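Local coordinates for protein UDP-N-acetylglucosamine pyrophosphorylase (Entamoeba histolytica, PDB 3OC9) that probably transfers the uridylyl group of UTP to N-acetyl-alpha-D-glucosamine 1-phosphate, yielding UDP-N-acetylglucosamine, the activated sugar nucleotide, and diphosphate, at residues D187-K192 with I331-K337. Numbering follows the deposited sequence.
Sequences DNILCK and IEFSALK
Asn188 and Ala335 form a single beta bridge between the loop that follows strand 180-184 and the segment leaving helix 329-332, within the GT-A-type core of this nucleotidyltransferase. On either side of Asn188 a backbone bond crosses: Leu336 N reaches Asp187 O (2.9 Å), and Ile189 N reaches Ser334 O, longer at 3.3 Å.

Asparagine suits this place because its side-chain amide can donate to one backbone group and accept from others, adding to the backbone bridge. With CG anti to the backbone N (chi1 -175°), Asn188 ND2 donates almost straight, and nearly in its own amide plane, to Glu332 O at 3.0 Å. Asn188 OD1 accepts from Ser334 N and, closing an Asx turn, from Leu190 N; the two donors come from opposite faces of the amide, so three bonds fix its rotation. Asn188 also opens the type I turn to Cys191. The Phe333 ring lies obliquely beside ND2, its plane 72° from the amide. A water donates to both Leu190 O and Ile331 O.

The charged groups lie toward the two ends. In one of two modelled conformers, Asp187 OD2 makes a long, doubtful salt bridge with Lys337 NZ (3.6 Å). The aliphatic part of Lys192 runs past the Glu332 carboxylate and brings CE against Ile331 CG2, before NZ pairs with Glu386.

Apolar contact is modest: Leu190 CD1 rests on Ser334 CB (3.8 Å), and Leu190 also packs on Trp354 of helix 347-364.

Glutamate has the length needed here: Glu332 OE1, on an extended chain, accepts from Lys192 N at 2.8 Å; the N-H meets it from above the carboxylate plane, while Glu332 OE2 pairs with Lys212.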
# COMPACT_ATOMS: atom_id res chain seq x y z
N ASP A 187 1.72 -4.80 -2.67
CA ASP A 187 1.80 -5.17 -4.09
C ASP A 187 2.14 -4.01 -5.05
O ASP A 187 2.54 -4.25 -6.19
CB ASP A 187 0.49 -5.85 -4.53
CG ASP A 187 0.22 -7.18 -3.81
OD1 ASP A 187 1.12 -7.71 -3.12
OD2 ASP A 187 -0.90 -7.72 -3.94
N ASN A 188 1.96 -2.75 -4.61
CA ASN A 188 2.21 -1.58 -5.50
C ASN A 188 3.66 -1.04 -5.46
O ASN A 188 4.05 -0.32 -4.55
CB ASN A 188 1.20 -0.44 -5.20
CG ASN A 188 1.32 0.77 -6.16
OD1 ASN A 188 2.20 0.86 -7.05
ND2 ASN A 188 0.40 1.73 -5.97
N ILE A 189 4.44 -1.41 -6.48
CA ILE A 189 5.89 -1.15 -6.51
C ILE A 189 6.23 0.38 -6.58
O ILE A 189 7.26 0.83 -6.05
CB ILE A 189 6.56 -1.95 -7.71
CG1 ILE A 189 6.18 -3.46 -7.66
CG2 ILE A 189 8.08 -1.72 -7.80
CD1 ILE A 189 6.43 -4.19 -6.31
N LEU A 190 5.34 1.15 -7.19
CA LEU A 190 5.57 2.61 -7.35
C LEU A 190 5.12 3.49 -6.17
O LEU A 190 5.27 4.72 -6.24
CB LEU A 190 4.97 3.12 -8.67
CG LEU A 190 5.51 2.45 -9.95
CD1 LEU A 190 4.85 2.98 -11.21
CD2 LEU A 190 7.03 2.61 -10.08
N CYS A 191 4.56 2.89 -5.11
CA CYS A 191 4.07 3.67 -3.96
C CYS A 191 5.10 4.67 -3.38
O CYS A 191 6.28 4.31 -3.16
CB CYS A 191 3.51 2.75 -2.87
SG CYS A 191 2.69 3.60 -1.48
N LYS A 192 4.67 5.92 -3.13
CA LYS A 192 5.57 6.94 -2.56
C LYS A 192 5.79 6.83 -1.02
O LYS A 192 6.52 7.61 -0.43
CB LYS A 192 5.13 8.38 -2.96
CG LYS A 192 5.35 8.77 -4.46
CD LYS A 192 4.83 10.22 -4.70
CE LYS A 192 5.09 10.73 -6.14
NZ LYS A 192 4.60 12.18 -6.29
N ILE A 331 2.38 7.78 -12.49
CA ILE A 331 3.27 8.19 -11.41
C ILE A 331 3.27 7.19 -10.21
O ILE A 331 4.33 6.87 -9.66
CB ILE A 331 2.90 9.63 -10.89
CG1 ILE A 331 2.91 10.68 -12.03
CG2 ILE A 331 3.73 10.05 -9.64
CD1 ILE A 331 4.31 11.13 -12.51
N GLU A 332 2.09 6.73 -9.78
CA GLU A 332 2.00 5.98 -8.49
C GLU A 332 1.08 4.73 -8.49
O GLU A 332 0.58 4.34 -7.42
CB GLU A 332 1.67 6.94 -7.30
CG GLU A 332 2.14 6.43 -5.89
CD GLU A 332 1.75 7.30 -4.67
OE1 GLU A 332 2.02 6.86 -3.53
OE2 GLU A 332 1.15 8.40 -4.83
N PHE A 333 0.90 4.06 -9.64
CA PHE A 333 0.17 2.74 -9.64
C PHE A 333 0.66 1.68 -10.65
O PHE A 333 0.32 1.76 -11.83
CB PHE A 333 -1.36 2.94 -9.77
CG PHE A 333 -2.16 1.65 -9.57
CD1 PHE A 333 -2.46 1.20 -8.29
CD2 PHE A 333 -2.57 0.88 -10.67
CE1 PHE A 333 -3.17 -0.01 -8.10
CE2 PHE A 333 -3.28 -0.33 -10.49
CZ PHE A 333 -3.57 -0.76 -9.21
N SER A 334 1.42 0.69 -10.19
CA SER A 334 1.74 -0.52 -11.01
C SER A 334 1.90 -1.73 -10.08
O SER A 334 2.88 -1.80 -9.33
CB SER A 334 3.01 -0.30 -11.86
OG SER A 334 3.21 -1.37 -12.80
N ALA A 335 0.94 -2.65 -10.10
CA ALA A 335 0.87 -3.75 -9.09
C ALA A 335 1.52 -5.05 -9.56
O ALA A 335 1.46 -5.37 -10.74
CB ALA A 335 -0.55 -4.01 -8.67
N LEU A 336 2.10 -5.80 -8.61
CA LEU A 336 2.62 -7.17 -8.88
C LEU A 336 1.74 -8.22 -8.21
O LEU A 336 1.73 -8.34 -6.97
CB LEU A 336 4.08 -7.33 -8.40
CG LEU A 336 4.69 -8.74 -8.55
CD1 LEU A 336 4.77 -9.19 -10.02
CD2 LEU A 336 6.08 -8.86 -7.87
N LYS A 337 0.99 -8.98 -9.02
CA LYS A 337 -0.01 -9.95 -8.53
C LYS A 337 0.08 -11.36 -9.14
O LYS A 337 -0.28 -12.35 -8.48
CB LYS A 337 -1.42 -9.40 -8.71
CG LYS A 337 -1.73 -8.22 -7.80
CD LYS A 337 -3.08 -7.58 -8.09
CE LYS A 337 -3.57 -6.81 -6.87
NZ LYS A 337 -3.96 -7.75 -5.77
O HOH W 1 6.50 6.85 -7.83